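Local coordinates for protein putative mandelate racemase (Salmonella typhimurium, PDB 2O56) that belongs to the mandelate racemase branch of the enolase superfamily, binds magnesium and is probably a hydro-lyase, though its substrate is unknown, at residues A[78-82]-A[99-103]. Residues are numbered along the deposited sequence; the frame is centred on the assembly and turned at random.
Sequences WEKML and MSGID
Segments 78-82 and 99-103, on helices 74-83 and 93-114, run nearly antiparallel, their axes 162° apart in direction and 11.0 Å from each other at closest approach; the CA atoms of Trp78 and Asp103, and of Met81 and Met99, pair up across them. At this axis separation two methionines, Met81 and Met99, fill much of the space between the backbones. In the conformer described here, one of two modelled, Met99 reaches across at about a right angle to the Trp78 indole; a bend at its last torsion (chi3 90°) sets the methyl down over one ring face. Met99 CE lies 3.6 Å from the centroid of the six-membered ring of Trp78, a CH-pi contact, while the sulfur stands farther off and oblique. Met81 slides past Met99 in the reverse direction, its own CE ending 3.6 Å from Met99 O and 4.0 Å from Ile102 CG2. At the indole edge, Asp103 OD1 approaches Trp78 CD1 at 3.7 Å, with the carboxylate almost perpendicular to the ring. Trp78 NE1 hydrogen-bonds Gly301 O, and Asp103 OD1 also bonds Thr304 OG1, tying this helix pair of the family's N-terminal capping domain to the C-terminal TIM-barrel domain.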
loop_
_atom_site.group_PDB
_atom_site.type_symbol
_atom_site.label_atom_id
_atom_site.label_comp_id
_atom_site.label_asym_id
_atom_site.label_seq_id
_atom_site.Cartn_x
_atom_site.Cartn_y
_atom_site.Cartn_z
ATOM N N TRP A 78 -26.214 8.066 24.084
ATOM C CA TRP A 78 -24.956 8.411 23.402
ATOM C C TRP A 78 -25.157 8.456 21.875
ATOM O O TRP A 78 -24.798 9.424 21.207
ATOM C CB TRP A 78 -23.830 7.440 23.784
ATOM C CG TRP A 78 -22.457 8.084 23.586
ATOM C CD1 TRP A 78 -21.736 8.763 24.508
ATOM C CD2 TRP A 78 -21.713 8.162 22.360
ATOM N NE1 TRP A 78 -20.558 9.228 23.960
ATOM C CE2 TRP A 78 -20.510 8.866 22.640
ATOM C CE3 TRP A 78 -21.921 7.674 21.073
ATOM C CZ2 TRP A 78 -19.540 9.127 21.656
ATOM C CZ3 TRP A 78 -20.938 7.920 20.096
ATOM C CH2 TRP A 78 -19.770 8.632 20.397
ATOM N N GLU A 79 -25.784 7.422 21.335
ATOM C CA GLU A 79 -25.964 7.322 19.898
ATOM C C GLU A 79 -26.988 8.345 19.385
ATOM O O GLU A 79 -26.913 8.772 18.244
ATOM C CB GLU A 79 -26.376 5.890 19.522
ATOM C CG GLU A 79 -26.501 5.632 18.017
ATOM C CD GLU A 79 -25.195 5.210 17.342
ATOM O OE1 GLU A 79 -24.114 5.264 17.977
ATOM O OE2 GLU A 79 -25.260 4.808 16.164
ATOM N N LYS A 80 -27.945 8.734 20.221
ATOM C CA LYS A 80 -28.820 9.848 19.876
ATOM C C LYS A 80 -28.052 11.154 19.791
ATOM O O LYS A 80 -28.272 11.956 18.884
ATOM C CB LYS A 80 -29.958 9.989 20.893
ATOM C CG LYS A 80 -31.089 10.892 20.423
ATOM C CD LYS A 80 -32.115 11.096 21.555
ATOM C CE LYS A 80 -33.073 12.239 21.196
ATOM N NZ LYS A 80 -34.256 12.309 22.096
ATOM N N MET A 81 -27.143 11.374 20.741
ATOM C CA MET A 81 -26.316 12.576 20.690
ATOM C C MET A 81 -25.411 12.585 19.452
ATOM O O MET A 81 -25.177 13.647 18.836
ATOM C CB MET A 81 -25.549 12.767 21.992
ATOM C CG MET A 81 -26.473 13.066 23.208
ATOM S SD MET A 81 -25.516 13.680 24.602
ATOM C CE MET A 81 -24.641 12.219 25.215
ATOM N N LEU A 82 -24.927 11.401 19.073
ATOM C CA LEU A 82 -24.141 11.259 17.843
ATOM C C LEU A 82 -24.986 11.502 16.593
ATOM O O LEU A 82 -24.575 12.251 15.720
ATOM C CB LEU A 82 -23.480 9.880 17.757
ATOM C CG LEU A 82 -22.709 9.547 16.468
ATOM C CD1 LEU A 82 -21.587 10.518 16.231
ATOM C CD2 LEU A 82 -22.187 8.103 16.475
ATOM N N MET A 99 -21.207 16.220 25.337
ATOM C CA MET A 99 -21.670 14.830 25.377
ATOM C C MET A 99 -21.114 14.102 26.580
ATOM O O MET A 99 -21.809 13.318 27.211
ATOM C CB MET A 99 -21.210 14.069 24.128
ATOM C CG MET A 99 -22.082 14.241 22.904
ATOM S SD MET A 99 -21.285 13.443 21.498
ATOM C CE MET A 99 -21.970 11.788 21.629
ATOM N N SER A 100 -19.829 14.343 26.853
ATOM C CA SER A 100 -19.095 13.643 27.895
ATOM C C SER A 100 -19.646 13.977 29.274
ATOM O O SER A 100 -19.861 13.078 30.080
ATOM C CB SER A 100 -17.608 14.027 27.841
ATOM O OG SER A 100 -17.063 13.780 26.550
ATOM N N GLY A 101 -19.877 15.268 29.530
ATOM C CA GLY A 101 -20.457 15.716 30.783
ATOM C C GLY A 101 -21.760 15.019 31.076
ATOM O O GLY A 101 -21.962 14.514 32.175
ATOM N N ILE A 102 -22.634 14.990 30.075
ATOM C CA ILE A 102 -23.932 14.323 30.159
ATOM C C ILE A 102 -23.784 12.837 30.407
ATOM O O ILE A 102 -24.447 12.280 31.288
ATOM C CB ILE A 102 -24.745 14.586 28.893
ATOM C CG1 ILE A 102 -25.236 16.043 28.915
ATOM C CG2 ILE A 102 -25.936 13.640 28.775
ATOM C CD1 ILE A 102 -25.861 16.493 27.650
ATOM N N ASP A 103 -22.886 12.207 29.655
ATOM C CA ASP A 103 -22.693 10.773 29.728
ATOM C C ASP A 103 -22.228 10.332 31.101
ATOM O O ASP A 103 -22.730 9.338 31.623
ATOM C CB ASP A 103 -21.669 10.311 28.684
ATOM C CG ASP A 103 -21.525 8.803 28.653
ATOM O OD1 ASP A 103 -22.418 8.123 28.099
ATOM O OD2 ASP A 103 -20.526 8.303 29.212
#